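Local coordinates for protein alpha-ketoglutarate-dependent non-heme iron oxygenase EasH (PDB 5M0T) that probably acts as an iron(II)- and 2-oxoglutarate-dependent oxidase in the biosynthesis of the ergot alkaloid cycloclavine, at residues V195-P198 against G199-V202. Sequence-based numbering, arbitrary orientation.
With ZN (zinc ion), chain G.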
ATOM      1  N   VAL A 195       1.759  31.441  -8.634  1.00 34.46           N
ATOM      2  CA  VAL A 195       0.831  32.300  -9.356  1.00 36.20           C
ATOM      3  C   VAL A 195       0.563  31.669 -10.729  1.00 37.81           C
ATOM      4  O   VAL A 195       1.503  31.361 -11.449  1.00 38.20           O
ATOM      5  CB  VAL A 195       1.391  33.727  -9.483  1.00 36.23           C
ATOM      6  CG1 VAL A 195       0.477  34.576 -10.345  1.00 37.47           C
ATOM      7  CG2 VAL A 195       1.545  34.358  -8.098  1.00 36.15           C
ATOM      8  N   MET A 196      -0.706  31.479 -11.080  1.00 38.93           N
ATOM      9  CA  MET A 196      -1.084  30.570 -12.167  1.00 39.94           C
ATOM     10  C   MET A 196      -2.462  30.891 -12.694  1.00 41.45           C
ATOM     11  O   MET A 196      -3.314  31.306 -11.939  1.00 40.60           O
ATOM     12  CB  MET A 196      -1.138  29.127 -11.654  1.00 39.30           C
ATOM     13  CG  MET A 196       0.193  28.412 -11.530  1.00 38.62           C
ATOM     14  SD  MET A 196      -0.007  26.665 -11.125  1.00 37.99           S
ATOM     15  CE  MET A 196      -0.853  26.765  -9.531  1.00 39.00           C
ATOM     16  N   ASN A 197      -2.677  30.689 -14.001  1.00 42.07           N
ATOM     17  CA  ASN A 197      -4.007  30.780 -14.593  1.00 42.54           C
ATOM     18  C   ASN A 197      -4.688  29.432 -14.578  1.00 41.21           C
ATOM     19  O   ASN A 197      -4.031  28.433 -14.330  1.00 41.28           O
ATOM     20  CB  ASN A 197      -3.897  31.329 -16.007  1.00 44.61           C
ATOM     21  CG  ASN A 197      -3.493  32.791 -16.005  1.00 46.30           C
ATOM     22  OD1 ASN A 197      -2.443  33.173 -16.513  1.00 47.09           O
ATOM     23  ND2 ASN A 197      -4.324  33.623 -15.380  1.00 48.35           N
ATOM     24  N   PRO A 198      -6.013  29.391 -14.835  1.00 41.23           N
ATOM     25  CA  PRO A 198      -6.698  28.100 -14.823  1.00 41.30           C
ATOM     26  C   PRO A 198      -6.106  27.126 -15.828  1.00 41.45           C
ATOM     27  O   PRO A 198      -5.848  27.515 -16.960  1.00 41.63           O
ATOM     28  CB  PRO A 198      -8.130  28.455 -15.219  1.00 42.94           C
ATOM     29  CG  PRO A 198      -8.307  29.858 -14.744  1.00 43.42           C
ATOM     30  CD  PRO A 198      -6.973  30.507 -14.950  1.00 42.86           C
ATOM     31  N   GLY A 199      -5.873  25.891 -15.395  1.00 39.86           N
ATOM     32  CA  GLY A 199      -5.257  24.871 -16.235  1.00 40.48           C
ATOM     33  C   GLY A 199      -3.764  24.700 -16.035  1.00 38.94           C
ATOM     34  O   GLY A 199      -3.233  23.609 -16.277  1.00 38.07           O
ATOM     35  N   ASP A 200      -3.078  25.765 -15.601  1.00 40.21           N
ATOM     36  CA  ASP A 200      -1.684  25.666 -15.138  1.00 38.68           C
ATOM     37  C   ASP A 200      -1.681  24.795 -13.898  1.00 36.85           C
ATOM     38  O   ASP A 200      -2.676  24.766 -13.162  1.00 38.54           O
ATOM     39  CB  ASP A 200      -1.066  27.049 -14.841  1.00 39.33           C
ATOM     40  CG  ASP A 200      -0.924  27.934 -16.107  1.00 43.56           C
ATOM     41  OD1 ASP A 200      -1.013  27.391 -17.229  1.00 45.86           O
ATOM     42  OD2 ASP A 200      -0.729  29.163 -15.995  1.00 44.10           O
ATOM     43  N   ALA A 201      -0.594  24.057 -13.686  1.00 35.26           N
ATOM     44  CA  ALA A 201      -0.472  23.163 -12.546  1.00 34.06           C
ATOM     45  C   ALA A 201       0.860  23.367 -11.895  1.00 34.16           C
ATOM     46  O   ALA A 201       1.845  23.577 -12.591  1.00 34.93           O
ATOM     47  CB  ALA A 201      -0.616  21.728 -12.974  1.00 33.48           C
ATOM     48  N   VAL A 202       0.898  23.353 -10.559  1.00 34.14           N
ATOM     49  CA  VAL A 202       2.174  23.345  -9.860  1.00 33.70           C
ATOM     50  C   VAL A 202       2.478  21.873  -9.532  1.00 33.53           C
ATOM     51  O   VAL A 202       1.642  21.167  -8.966  1.00 31.69           O
ATOM     52  CB  VAL A 202       2.234  24.324  -8.655  1.00 34.39           C
ATOM     53  CG1 VAL A 202       1.306  23.931  -7.504  1.00 33.97           C
ATOM     54  CG2 VAL A 202       3.663  24.429  -8.139  1.00 34.39           C
TER
HETATM   55 ZN    ZN G 305       0.221  30.766 -16.620  1.00 51.58          ZN
HETATM   56  O   HOH W   1      -1.313  30.767 -17.887  1.00 53.05           O
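A zinc ion is held at a tight turn by Asp200, whose OD2 lies 2.0 Å from the metal and also accepts a hydrogen bond from the backbone N of Asn197 (OD2 to N, 3.2 Å). That N-H arrives from above the carboxylate plane, 43° out of it. A water bound to zinc donates to Asn197 OD1 at 3.0 Å, so Asn197 is a second-shell residue that holds a first-shell water, while its ND2 is bonded to Asp161. Glu37 adds a further zinc ligand, and Gly38 N binds Asp200 OD1, fixing both carboxylate oxygens.

The backbone here is a type II beta turn from Asn197 to Asp200, closed by Asp200 N to Asn197 O at 3.1 Å. Gly199, at the third position, takes the positive phi (97°) that glycine adopts readily in a type II turn.

On the strand side, Met196 runs past Asp200 in the opposite direction, its CG 3.8 Å from Asp200 CB. An extended chi2 carries SD over the face of the Ala201-Val202 peptide (SD to Val202 N, 3.5 Å), and the bend at chi3 (-61°) turns CE to within 4.0 Å of Val202 CB. Val35 and Ala158, from the strands flanking 201-205, also touch Met196.

One carboxylate oxygen shared between zinc and a backbone N-H suggests that metal binding and the shape of the turn are linked; the metal probably also stabilises the negative charge of Asp200.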